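Local coordinates for tetratricopeptide TPR_2 repeat protein (PDB 5DJS) that is of unassigned function but joins an N-terminal array of tetratricopeptide-repeat helices to a GT-B-type region and holds uridine-5'-diphosphate in a pocket, at residues A[7-12]-A[33-38]; A[14-19]-A[26-31]; A[44-49]-A[66-71]. The protein carries 1 engineered substitution. All coordinates share one frame; numbering follows the deposited sequence.

Contact 1: residues A[7-12]-A[33-38]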
ATOM      1  N   ALA A   7       1.797  26.322 -30.982  1.00 82.72           N
ATOM      2  CA  ALA A   7       2.672  26.928 -29.967  1.00 84.22           C
ATOM      3  C   ALA A   7       1.959  27.076 -28.619  1.00 82.70           C
ATOM      4  O   ALA A   7       2.540  26.760 -27.573  1.00 83.91           O
ATOM      5  CB  ALA A   7       3.187  28.280 -30.447  1.00 84.47           C
ATOM      6  N   THR A   8       0.714  27.561 -28.653  1.00 77.59           N
ATOM      7  CA  THR A   8      -0.120  27.711 -27.445  1.00 72.69           C
ATOM      8  C   THR A   8      -0.342  26.367 -26.744  1.00 70.08           C
ATOM      9  O   THR A   8      -0.222  26.277 -25.521  1.00 71.98           O
ATOM     10  CB  THR A   8      -1.493  28.349 -27.774  1.00 70.19           C
ATOM     11  OG1 THR A   8      -1.308  29.442 -28.680  1.00 69.67           O
ATOM     12  CG2 THR A   8      -2.193  28.863 -26.511  1.00 67.75           C
ATOM     13  N   ILE A   9      -0.665  25.338 -27.528  1.00 66.89           N
ATOM     14  CA  ILE A   9      -0.799  23.962 -27.028  1.00 67.25           C
ATOM     15  C   ILE A   9       0.491  23.483 -26.348  1.00 71.19           C
ATOM     16  O   ILE A   9       0.438  22.973 -25.228  1.00 74.70           O
ATOM     17  CB  ILE A   9      -1.235  22.985 -28.158  1.00 66.31           C
ATOM     18  CG1 ILE A   9      -2.718  23.214 -28.493  1.00 68.03           C
ATOM     19  CG2 ILE A   9      -1.023  21.520 -27.771  1.00 65.73           C
ATOM     20  CD1 ILE A   9      -3.162  22.655 -29.832  1.00 67.12           C
ATOM     21  N   LYS A  10       1.633  23.669 -27.015  1.00 71.69           N
ATOM     22  CA  LYS A  10       2.934  23.201 -26.503  1.00 71.95           C
ATOM     23  C   LYS A  10       3.332  23.836 -25.165  1.00 70.46           C
ATOM     24  O   LYS A  10       3.828  23.143 -24.271  1.00 63.99           O
ATOM     25  CB  LYS A  10       4.037  23.450 -27.529  1.00 74.77           C
ATOM     26  CG  LYS A  10       5.243  22.549 -27.350  1.00 78.13           C
ATOM     27  CD  LYS A  10       6.366  22.940 -28.291  1.00 80.03           C
ATOM     28  CE  LYS A  10       7.481  21.907 -28.263  1.00 80.61           C
ATOM     29  NZ  LYS A  10       8.807  22.563 -28.374  1.00 80.96           N
ATOM     30  N   ALA A  11       3.108  25.144 -25.043  1.00 71.78           N
ATOM     31  CA  ALA A  11       3.343  25.879 -23.786  1.00 77.45           C
ATOM     32  C   ALA A  11       2.388  25.453 -22.650  1.00 79.20           C
ATOM     33  O   ALA A  11       2.793  25.358 -21.487  1.00 78.48           O
ATOM     34  CB  ALA A  11       3.241  27.384 -24.024  1.00 76.09           C
ATOM     35  N   LEU A  12       1.121  25.221 -22.993  1.00 80.77           N
ATOM     36  CA  LEU A  12       0.149  24.666 -22.049  1.00 77.63           C
ATOM     37  C   LEU A  12       0.511  23.239 -21.640  1.00 73.19           C
ATOM     38  O   LEU A  12       0.346  22.868 -20.478  1.00 75.55           O
ATOM     39  CB  LEU A  12      -1.263  24.697 -22.641  1.00 77.62           C
ATOM     40  CG  LEU A  12      -1.892  26.087 -22.764  1.00 78.64           C
ATOM     41  CD1 LEU A  12      -3.025  26.080 -23.781  1.00 79.44           C
ATOM     42  CD2 LEU A  12      -2.387  26.583 -21.411  1.00 78.80           C
ATOM     43  N   TRP A  33      -7.520  21.103 -19.808  1.00 51.82           N
ATOM     44  CA  TRP A  33      -8.811  21.501 -20.388  1.00 55.93           C
ATOM     45  C   TRP A  33      -8.623  22.567 -21.461  1.00 60.11           C
ATOM     46  O   TRP A  33      -9.265  22.491 -22.509  1.00 59.73           O
ATOM     47  CB  TRP A  33      -9.824  21.974 -19.317  1.00 54.38           C
ATOM     48  CG  TRP A  33     -10.410  20.834 -18.505  1.00 54.01           C
ATOM     49  CD1 TRP A  33     -10.303  20.653 -17.159  1.00 55.78           C
ATOM     50  CD2 TRP A  33     -11.167  19.712 -19.000  1.00 52.90           C
ATOM     51  NE1 TRP A  33     -10.951  19.494 -16.777  1.00 55.14           N
ATOM     52  CE2 TRP A  33     -11.488  18.899 -17.885  1.00 52.24           C
ATOM     53  CE3 TRP A  33     -11.607  19.319 -20.274  1.00 51.16           C
ATOM     54  CZ2 TRP A  33     -12.227  17.717 -18.004  1.00 49.34           C
ATOM     55  CZ3 TRP A  33     -12.340  18.140 -20.392  1.00 51.08           C
ATOM     56  CH2 TRP A  33     -12.644  17.354 -19.259  1.00 50.72           C
ATOM     57  N   ARG A  34      -7.733  23.534 -21.207  1.00 66.72           N
ATOM     58  CA  ARG A  34      -7.421  24.594 -22.190  1.00 68.37           C
ATOM     59  C   ARG A  34      -6.888  24.041 -23.514  1.00 62.92           C
ATOM     60  O   ARG A  34      -7.156  24.612 -24.568  1.00 65.49           O
ATOM     61  CB  ARG A  34      -6.444  25.642 -21.614  1.00 76.69           C
ATOM     62  CG  ARG A  34      -7.105  26.684 -20.720  1.00 82.98           C
ATOM     63  CD  ARG A  34      -6.278  27.958 -20.576  1.00 91.66           C
ATOM     64  NE  ARG A  34      -6.964  28.922 -19.708  1.00102.45           N
ATOM     65  CZ  ARG A  34      -6.894  28.966 -18.370  1.00107.29           C
ATOM     66  NH1 ARG A  34      -6.141  28.112 -17.669  1.00107.24           N
ATOM     67  NH2 ARG A  34      -7.590  29.894 -17.712  1.00109.98           N
ATOM     68  N   VAL A  35      -6.153  22.933 -23.455  1.00 57.28           N
ATOM     69  CA  VAL A  35      -5.684  22.238 -24.655  1.00 54.19           C
ATOM     70  C   VAL A  35      -6.848  21.578 -25.403  1.00 54.57           C
ATOM     71  O   VAL A  35      -6.907  21.631 -26.634  1.00 56.43           O
ATOM     72  CB  VAL A  35      -4.617  21.172 -24.308  1.00 55.86           C
ATOM     73  CG1 VAL A  35      -4.254  20.322 -25.527  1.00 56.78           C
ATOM     74  CG2 VAL A  35      -3.366  21.836 -23.750  1.00 55.35           C
ATOM     75  N   LEU A  36      -7.759  20.942 -24.667  1.00 51.75           N
ATOM     76  CA  LEU A  36      -8.913  20.267 -25.274  1.00 49.03           C
ATOM     77  C   LEU A  36      -9.977  21.224 -25.827  1.00 50.40           C
ATOM     78  O   LEU A  36     -10.737  20.826 -26.710  1.00 49.33           O
ATOM     79  CB  LEU A  36      -9.552  19.283 -24.287  1.00 47.39           C
ATOM     80  CG  LEU A  36      -8.642  18.146 -23.805  1.00 45.61           C
ATOM     81  CD1 LEU A  36      -9.319  17.366 -22.696  1.00 44.05           C
ATOM     82  CD2 LEU A  36      -8.210  17.208 -24.924  1.00 45.88           C
ATOM     83  N   GLN A  37     -10.041  22.458 -25.314  1.00 52.87           N
ATOM     84  CA  GLN A  37     -10.898  23.501 -25.905  1.00 57.19           C
ATOM     85  C   GLN A  37     -10.432  23.867 -27.313  1.00 59.97           C
ATOM     86  O   GLN A  37     -11.255  24.118 -28.193  1.00 57.24           O
ATOM     87  CB  GLN A  37     -10.919  24.771 -25.050  1.00 59.90           C
ATOM     88  CG  GLN A  37     -11.608  24.620 -23.703  1.00 63.76           C
ATOM     89  CD  GLN A  37     -11.383  25.823 -22.792  1.00 67.34           C
ATOM     90  OE1 GLN A  37     -11.213  26.954 -23.267  1.00 74.55           O
ATOM     91  NE2 GLN A  37     -11.383  25.590 -21.480  1.00 64.39           N
ATOM     92  N   ILE A  38      -9.112  23.912 -27.502  1.00 62.62           N
ATOM     93  CA  ILE A  38      -8.504  24.259 -28.786  1.00 63.48           C
ATOM     94  C   ILE A  38      -8.475  23.031 -29.692  1.00 63.79           C
ATOM     95  O   ILE A  38      -8.829  23.118 -30.868  1.00 65.47           O
ATOM     96  CB  ILE A  38      -7.059  24.792 -28.610  1.00 65.62           C
ATOM     97  CG1 ILE A  38      -7.041  26.061 -27.739  1.00 66.30           C
ATOM     98  CG2 ILE A  38      -6.421  25.093 -29.967  1.00 66.64           C
ATOM     99  CD1 ILE A  38      -5.684  26.400 -27.152  1.00 64.07           C
TER
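Val35 is the buried residue of this contact, and the packing is closest around it. Its two methyls take different partners on residues 7-12. CG2, which sits beside its own backbone N, meets Leu12 CB at 3.7 Å. CG1, anti to the backbone N (chi1 173°), reaches Ile9 CG2 at 4.1 Å, and the two side chains cross at about a right angle. Ile9 bridges from there to Ile38: the two isoleucines slide past each other in opposite directions, with Ile9 CD1 at 4.1 Å from Ile38 CG2. Val35 also touches Ala45 of helix 43-56, so this side faces the next helix. The two segments run antiparallel at 161°, their axes 9.6 Å apart. They belong to helices 5-21 and 25-38, which form an antiparallel helical hairpin like the tetratricopeptide repeats that follow. The solvent side is looser. There Thr8 CG2 only brushes Ile38 CD1, at 4.3 Å. Arg34 offers just the root of its chain: its CB lies across the tip of Leu12, 4.1 Å from Leu12 CD1. The arginine is exposed and extended from CG to NE, and its end leads away from residues 7-12.

Contact 2: residues A[14-19]-A[26-31]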
ATOM      1  N   SER A  14       3.581  21.639 -21.653  1.00 79.78           N
ATOM      2  CA  SER A  14       4.753  21.600 -20.767  1.00 82.41           C
ATOM      3  C   SER A  14       4.450  22.216 -19.399  1.00 85.10           C
ATOM      4  O   SER A  14       4.926  21.708 -18.384  1.00 87.16           O
ATOM      5  CB  SER A  14       5.952  22.298 -21.403  1.00 82.86           C
ATOM      6  OG  SER A  14       5.574  23.548 -21.936  1.00 84.72           O
ATOM      7  N   HIS A  15       3.673  23.302 -19.375  1.00 87.89           N
ATOM      8  CA  HIS A  15       3.186  23.890 -18.112  1.00 93.34           C
ATOM      9  C   HIS A  15       2.379  22.869 -17.299  1.00 87.25           C
ATOM     10  O   HIS A  15       2.521  22.790 -16.076  1.00 85.52           O
ATOM     11  CB  HIS A  15       2.347  25.155 -18.383  1.00102.16           C
ATOM     12  CG  HIS A  15       1.699  25.742 -17.159  1.00111.93           C
ATOM     13  ND1 HIS A  15       0.334  25.730 -16.962  1.00114.92           N
ATOM     14  CD2 HIS A  15       2.228  26.360 -16.075  1.00115.14           C
ATOM     15  CE1 HIS A  15       0.049  26.312 -15.810  1.00114.85           C
ATOM     16  NE2 HIS A  15       1.181  26.702 -15.252  1.00116.98           N
ATOM     17  N   ALA A  16       1.550  22.090 -17.992  1.00 81.78           N
ATOM     18  CA  ALA A  16       0.729  21.064 -17.356  1.00 77.23           C
ATOM     19  C   ALA A  16       1.578  19.948 -16.760  1.00 75.36           C
ATOM     20  O   ALA A  16       1.298  19.486 -15.657  1.00 72.61           O
ATOM     21  CB  ALA A  16      -0.265  20.492 -18.355  1.00 77.53           C
ATOM     22  N   HIS A  17       2.604  19.522 -17.494  1.00 76.71           N
ATOM     23  CA  HIS A  17       3.541  18.501 -17.007  1.00 81.47           C
ATOM     24  C   HIS A  17       4.397  18.964 -15.812  1.00 82.94           C
ATOM     25  O   HIS A  17       4.701  18.163 -14.927  1.00 80.20           O
ATOM     26  CB  HIS A  17       4.455  18.005 -18.138  1.00 84.38           C
ATOM     27  CG  HIS A  17       3.796  17.032 -19.067  1.00 86.00           C
ATOM     28  ND1 HIS A  17       3.223  15.857 -18.631  1.00 89.01           N
ATOM     29  CD2 HIS A  17       3.647  17.046 -20.412  1.00 86.43           C
ATOM     30  CE1 HIS A  17       2.734  15.196 -19.665  1.00 88.46           C
ATOM     31  NE2 HIS A  17       2.977  15.898 -20.757  1.00 88.42           N
ATOM     32  N   GLU A  18       4.806  20.234 -15.805  1.00 88.12           N
ATOM     33  CA  GLU A  18       5.527  20.812 -14.655  1.00 94.29           C
ATOM     34  C   GLU A  18       4.629  20.845 -13.424  1.00 91.34           C
ATOM     35  O   GLU A  18       5.024  20.389 -12.345  1.00 89.33           O
ATOM     36  CB  GLU A  18       6.016  22.240 -14.943  1.00 98.35           C
ATOM     37  CG  GLU A  18       7.238  22.334 -15.845  1.00100.53           C
ATOM     38  CD  GLU A  18       7.690  23.768 -16.056  1.00102.49           C
ATOM     39  OE1 GLU A  18       7.905  24.479 -15.052  1.00106.98           O
ATOM     40  OE2 GLU A  18       7.834  24.186 -17.227  1.00 99.62           O
ATOM     41  N   ALA A  19       3.426  21.391 -13.613  1.00 87.84           N
ATOM     42  CA  ALA A  19       2.419  21.505 -12.555  1.00 89.85           C
ATOM     43  C   ALA A  19       2.119  20.173 -11.855  1.00 89.82           C
ATOM     44  O   ALA A  19       1.973  20.138 -10.632  1.00 89.15           O
ATOM     45  CB  ALA A  19       1.135  22.109 -13.112  1.00 89.22           C
ATOM     46  N   LEU A  26      -4.740  20.859  -9.438  1.00 85.10           N
ATOM     47  CA  LEU A  26      -5.766  21.787  -9.950  1.00 89.87           C
ATOM     48  C   LEU A  26      -5.274  22.681 -11.106  1.00 91.04           C
ATOM     49  O   LEU A  26      -6.056  23.039 -11.993  1.00 93.27           O
ATOM     50  CB  LEU A  26      -6.338  22.660  -8.812  1.00 92.10           C
ATOM     51  CG  LEU A  26      -7.218  21.955  -7.762  1.00 95.37           C
ATOM     52  CD1 LEU A  26      -7.364  22.806  -6.505  1.00 94.13           C
ATOM     53  CD2 LEU A  26      -8.592  21.590  -8.317  1.00 93.77           C
ATOM     54  N   ALA A  27      -3.987  23.027 -11.096  1.00 88.01           N
ATOM     55  CA  ALA A  27      -3.385  23.824 -12.169  1.00 86.72           C
ATOM     56  C   ALA A  27      -3.075  23.007 -13.422  1.00 82.30           C
ATOM     57  O   ALA A  27      -3.205  23.524 -14.534  1.00 81.84           O
ATOM     58  CB  ALA A  27      -2.124  24.520 -11.675  1.00 90.30           C
ATOM     59  N   SER A  28      -2.635  21.759 -13.247  1.00 78.18           N
ATOM     60  CA  SER A  28      -2.371  20.860 -14.382  1.00 74.67           C
ATOM     61  C   SER A  28      -3.668  20.488 -15.109  1.00 73.94           C
ATOM     62  O   SER A  28      -3.713  20.483 -16.339  1.00 68.34           O
ATOM     63  CB  SER A  28      -1.647  19.591 -13.925  1.00 72.88           C
ATOM     64  OG  SER A  28      -1.234  18.808 -15.034  1.00 70.59           O
ATOM     65  N   GLU A  29      -4.709  20.180 -14.336  1.00 75.21           N
ATOM     66  CA  GLU A  29      -6.041  19.898 -14.874  1.00 74.72           C
ATOM     67  C   GLU A  29      -6.556  21.045 -15.745  1.00 74.66           C
ATOM     68  O   GLU A  29      -6.959  20.822 -16.882  1.00 72.32           O
ATOM     69  CB  GLU A  29      -7.044  19.611 -13.740  1.00 76.55           C
ATOM     70  CG  GLU A  29      -8.505  19.523 -14.186  1.00 80.75           C
ATOM     71  CD  GLU A  29      -9.485  19.289 -13.048  1.00 83.55           C
ATOM     72  OE1 GLU A  29      -9.393  19.983 -12.016  1.00 84.46           O
ATOM     73  OE2 GLU A  29     -10.372  18.423 -13.200  1.00 88.13           O
ATOM     74  N   ARG A  30      -6.555  22.266 -15.213  1.00 77.00           N
ATOM     75  CA  ARG A  30      -7.173  23.394 -15.930  1.00 77.69           C
ATOM     76  C   ARG A  30      -6.405  23.727 -17.222  1.00 71.18           C
ATOM     77  O   ARG A  30      -7.005  24.155 -18.216  1.00 72.75           O
ATOM     78  CB  ARG A  30      -7.399  24.622 -15.007  1.00 84.67           C
ATOM     79  CG  ARG A  30      -6.346  25.736 -15.002  1.00 91.91           C
ATOM     80  CD  ARG A  30      -6.835  26.969 -14.234  1.00 93.40           C
ATOM     81  NE  ARG A  30      -7.107  26.672 -12.825  1.00 92.82           N
ATOM     82  CZ  ARG A  30      -6.210  26.689 -11.832  1.00 96.39           C
ATOM     83  NH1 ARG A  30      -4.931  27.009 -12.041  1.00 96.30           N
ATOM     84  NH2 ARG A  30      -6.605  26.382 -10.597  1.00 99.01           N
ATOM     85  N   ALA A  31      -5.092  23.501 -17.205  1.00 63.43           N
ATOM     86  CA  ALA A  31      -4.254  23.628 -18.401  1.00 60.57           C
ATOM     87  C   ALA A  31      -4.570  22.551 -19.446  1.00 57.29           C
ATOM     88  O   ALA A  31      -4.598  22.838 -20.643  1.00 56.22           O
ATOM     89  CB  ALA A  31      -2.780  23.574 -18.021  1.00 62.85           C
TER
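The His15 imidazole meets residues 26-31 with its edge. The Ala31 methyl lies near the ring plane, its CB 3.9 Å from His15 ND1. Ala27 O stands oblique to the ring at longer range. CG of His15 is anti to the backbone N, which brings the ring nearer to the second helix. The other flat group is the Arg30 guanidinium. It folds back on its own helix and takes Leu26 O over the centre of one face, 3.6 Å above the plane. Next to His15 the helices pack through small residues. Ala16 CB meets Ala31 CB at 4.0 Å, and Ala19 CB lies 3.8 Å from Ser28 CB. Ala27 CB adds a looser touch to Ala19 CB. This lets the axes of the two segments come within 8.0 Å. Such close antiparallel packing, here near the turn of the helical hairpin 5-21/25-38, resembles that of tetratricopeptide repeats. Leu48 and Leu52 of helix 43-56 pack against Ala16 and Ser28, respectively. One polar bond crosses the interface: Ser28 OG donates to Ala16 O at 2.7 Å. OG is anti to the backbone N (chi1 -172°). It approaches from above the carbonyl plane, 39° out of it, with a C=O...OG angle of 121°. The buried serine hydroxyl is thus satisfied by a backbone carbonyl of the neighbouring helix. His15 NE2 is 6.9 Å from Arg30 NH1, so the arginine charge may slightly disfavour protonation of the imidazole.

Contact 3: residues A[44-49]-A[66-71]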
ATOM      1  N   GLU A  44      -2.413  13.486 -25.775  1.00 51.40           N
ATOM      2  CA  GLU A  44      -1.490  13.746 -24.665  1.00 54.20           C
ATOM      3  C   GLU A  44      -2.194  14.388 -23.452  1.00 52.69           C
ATOM      4  O   GLU A  44      -1.819  14.142 -22.300  1.00 55.35           O
ATOM      5  CB  GLU A  44      -0.335  14.639 -25.139  1.00 55.85           C
ATOM      6  CG  GLU A  44       0.905  14.585 -24.255  1.00 59.53           C
ATOM      7  CD  GLU A  44       2.018  15.509 -24.727  1.00 61.55           C
ATOM      8  OE1 GLU A  44       2.083  15.823 -25.943  1.00 62.71           O
ATOM      9  OE2 GLU A  44       2.835  15.913 -23.873  1.00 59.50           O
ATOM     10  N   ALA A  45      -3.223  15.181 -23.729  1.00 49.30           N
ATOM     11  CA  ALA A  45      -3.913  15.978 -22.730  1.00 50.74           C
ATOM     12  C   ALA A  45      -5.069  15.173 -22.136  1.00 49.17           C
ATOM     13  O   ALA A  45      -5.335  15.251 -20.933  1.00 48.23           O
ATOM     14  CB  ALA A  45      -4.428  17.262 -23.361  1.00 51.34           C
ATOM     15  N   LEU A  46      -5.769  14.434 -22.999  1.00 48.37           N
ATOM     16  CA  LEU A  46      -6.685  13.370 -22.579  1.00 47.49           C
ATOM     17  C   LEU A  46      -5.999  12.423 -21.602  1.00 47.37           C
ATOM     18  O   LEU A  46      -6.515  12.171 -20.518  1.00 47.43           O
ATOM     19  CB  LEU A  46      -7.182  12.566 -23.793  1.00 46.30           C
ATOM     20  CG  LEU A  46      -8.535  12.866 -24.467  1.00 46.95           C
ATOM     21  CD1 LEU A  46      -9.300  14.057 -23.905  1.00 45.94           C
ATOM     22  CD2 LEU A  46      -8.351  13.020 -25.967  1.00 46.47           C
ATOM     23  N   HIS A  47      -4.833  11.919 -22.003  1.00 46.49           N
ATOM     24  CA  HIS A  47      -4.012  11.044 -21.156  1.00 47.87           C
ATOM     25  C   HIS A  47      -3.639  11.635 -19.783  1.00 47.29           C
ATOM     26  O   HIS A  47      -3.756  10.951 -18.766  1.00 49.07           O
ATOM     27  CB  HIS A  47      -2.725  10.661 -21.886  1.00 46.88           C
ATOM     28  CG  HIS A  47      -1.707  10.012 -21.002  1.00 46.56           C
ATOM     29  ND1 HIS A  47      -1.883   8.749 -20.482  1.00 46.40           N
ATOM     30  CD2 HIS A  47      -0.509  10.451 -20.544  1.00 46.01           C
ATOM     31  CE1 HIS A  47      -0.832   8.434 -19.745  1.00 46.41           C
ATOM     32  NE2 HIS A  47       0.011   9.450 -19.761  1.00 45.68           N
ATOM     33  N   LEU A  48      -3.181  12.884 -19.765  1.00 46.79           N
ATOM     34  CA  LEU A  48      -2.747  13.530 -18.524  1.00 49.47           C
ATOM     35  C   LEU A  48      -3.914  13.796 -17.563  1.00 47.73           C
ATOM     36  O   LEU A  48      -3.793  13.546 -16.354  1.00 44.21           O
ATOM     37  CB  LEU A  48      -1.987  14.829 -18.827  1.00 51.44           C
ATOM     38  CG  LEU A  48      -1.354  15.596 -17.654  1.00 51.17           C
ATOM     39  CD1 LEU A  48      -0.560  14.692 -16.718  1.00 50.21           C
ATOM     40  CD2 LEU A  48      -0.466  16.710 -18.189  1.00 51.59           C
ATOM     41  N   LEU A  49      -5.027  14.302 -18.104  1.00 45.62           N
ATOM     42  CA  LEU A  49      -6.301  14.357 -17.365  1.00 45.82           C
ATOM     43  C   LEU A  49      -6.741  12.985 -16.852  1.00 46.14           C
ATOM     44  O   LEU A  49      -7.311  12.880 -15.770  1.00 50.87           O
ATOM     45  CB  LEU A  49      -7.426  14.927 -18.221  1.00 46.63           C
ATOM     46  CG  LEU A  49      -7.722  16.414 -18.181  1.00 47.81           C
ATOM     47  CD1 LEU A  49      -8.763  16.746 -19.234  1.00 50.14           C
ATOM     48  CD2 LEU A  49      -8.237  16.849 -16.824  1.00 49.96           C
ATOM     49  N   LEU A  66      -8.794   7.971 -20.612  1.00 43.74           N
ATOM     50  CA  LEU A  66      -7.666   7.109 -20.979  1.00 43.72           C
ATOM     51  C   LEU A  66      -7.988   6.171 -22.128  1.00 45.02           C
ATOM     52  O   LEU A  66      -7.122   5.947 -22.970  1.00 48.48           O
ATOM     53  CB  LEU A  66      -7.162   6.307 -19.770  1.00 42.80           C
ATOM     54  CG  LEU A  66      -6.530   7.185 -18.687  1.00 41.55           C
ATOM     55  CD1 LEU A  66      -6.514   6.478 -17.344  1.00 40.71           C
ATOM     56  CD2 LEU A  66      -5.132   7.629 -19.104  1.00 42.44           C
ATOM     57  N   ARG A  67      -9.206   5.619 -22.164  1.00 46.04           N
ATOM     58  CA  ARG A  67      -9.666   4.805 -23.311  1.00 46.90           C
ATOM     59  C   ARG A  67      -9.735   5.593 -24.624  1.00 51.79           C
ATOM     60  O   ARG A  67      -9.490   5.035 -25.696  1.00 52.72           O
ATOM     61  CB  ARG A  67     -11.044   4.199 -23.054  1.00 46.61           C
ATOM     62  CG  ARG A  67     -11.037   3.001 -22.127  1.00 48.77           C
ATOM     63  CD  ARG A  67     -12.224   2.090 -22.382  1.00 47.90           C
ATOM     64  NE  ARG A  67     -12.204   0.938 -21.481  1.00 49.66           N
ATOM     65  CZ  ARG A  67     -12.814   0.863 -20.293  1.00 50.99           C
ATOM     66  NH1 ARG A  67     -13.536   1.883 -19.801  1.00 49.23           N
ATOM     67  NH2 ARG A  67     -12.701  -0.261 -19.584  1.00 50.82           N
ATOM     68  N   ARG A  68     -10.089   6.874 -24.540  1.00 55.86           N
ATOM     69  CA  ARG A  68     -10.156   7.729 -25.726  1.00 61.02           C
ATOM     70  C   ARG A  68      -8.742   8.058 -26.218  1.00 57.07           C
ATOM     71  O   ARG A  68      -8.496   8.099 -27.421  1.00 56.06           O
ATOM     72  CB  ARG A  68     -10.941   9.012 -25.427  1.00 67.41           C
ATOM     73  CG  ARG A  68     -11.616   9.647 -26.639  1.00 75.66           C
ATOM     74  CD  ARG A  68     -11.842  11.139 -26.403  1.00 88.41           C
ATOM     75  NE  ARG A  68     -13.157  11.631 -26.819  1.00 98.42           N
ATOM     76  CZ  ARG A  68     -13.589  12.887 -26.655  1.00105.37           C
ATOM     77  NH1 ARG A  68     -12.813  13.817 -26.087  1.00105.43           N
ATOM     78  NH2 ARG A  68     -14.812  13.222 -27.067  1.00108.38           N
ATOM     79  N   ALA A  69      -7.824   8.291 -25.278  1.00 51.98           N
ATOM     80  CA  ALA A  69      -6.409   8.448 -25.593  1.00 48.03           C
ATOM     81  C   ALA A  69      -5.835   7.199 -26.280  1.00 45.97           C
ATOM     82  O   ALA A  69      -5.126   7.301 -27.282  1.00 45.00           O
ATOM     83  CB  ALA A  69      -5.630   8.775 -24.327  1.00 48.68           C
ATOM     84  N   VAL A  70      -6.155   6.024 -25.744  1.00 43.00           N
ATOM     85  CA  VAL A  70      -5.803   4.749 -26.393  1.00 41.36           C
ATOM     86  C   VAL A  70      -6.374   4.653 -27.840  1.00 43.62           C
ATOM     87  O   VAL A  70      -5.685   4.216 -28.762  1.00 44.42           O
ATOM     88  CB  VAL A  70      -6.248   3.531 -25.532  1.00 37.35           C
ATOM     89  CG1 VAL A  70      -6.133   2.224 -26.295  1.00 36.19           C
ATOM     90  CG2 VAL A  70      -5.405   3.426 -24.270  1.00 38.54           C
ATOM     91  N   ALA A  71      -7.625   5.052 -28.042  1.00 44.34           N
ATOM     92  CA  ALA A  71      -8.247   4.988 -29.376  1.00 42.61           C
ATOM     93  C   ALA A  71      -7.555   5.916 -30.381  1.00 42.92           C
ATOM     94  O   ALA A  71      -7.387   5.553 -31.553  1.00 42.06           O
ATOM     95  CB  ALA A  71      -9.733   5.313 -29.295  1.00 41.68           C
TER
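Residues 44-49 and 66-71 lie on the two antiparallel helices of a tetratricopeptide repeat, 43-56 and 59-72. The segment axes approach to 8.1 Å and their directions differ by 153°. Leu66 comes first along the second segment. Its CG is anti to its own carbonyl carbon, and one branch, CD2, reaches over to His47, crossing it obliquely. CD2 lies 3.7 Å from His47 ND1. The same methyl touches the backbone carbonyl of His47. Leu66 also touches Val86 of helix 77-89, and the His47 ring meets that of Tyr79, so both residues join the next helix. Arg68 follows at the exposed margin. Its CG is anti to the backbone N, and the chain bends at chi3 (-136°). Its CD packs on Leu46 CD2 at 4.0 Å. The other methyl of the leucine, CD1, sits at the edge of the guanidinium, 4.1 Å from Arg68 NH1. Leu46 thus meets the aliphatic CD with one methyl and the guanidinium edge with the other. Ala69 is the last of the touching residues and points at the first helix. Its methyl fits between two neighbouring residues there, with Ala69 CB 4.1 Å from Leu46 CB and 4.0 Å from the backbone His47 N.

Overall arrangement
From the N terminus, helix 5-21 turns into helix 25-38. Contact 2 closes the short loop near this turn. Contact 1 closes the longer one at the far ends of the same two helices, so contact 2 is nested inside it. The chain then enters helix 43-56 and returns along helix 59-72. Contact 3 closes that second hairpin, in series with the first two. Helix 43-56 ties the hairpins together. Leu46 and Leu49 pack on Leu36, and Leu49 also on Trp33, next to contact 1. Beside contact 2, Leu48 touches His17, and Glu44 OE2 probably hydrogen-bonds His17 NE2. All three contacts lie in the N-terminal helical array.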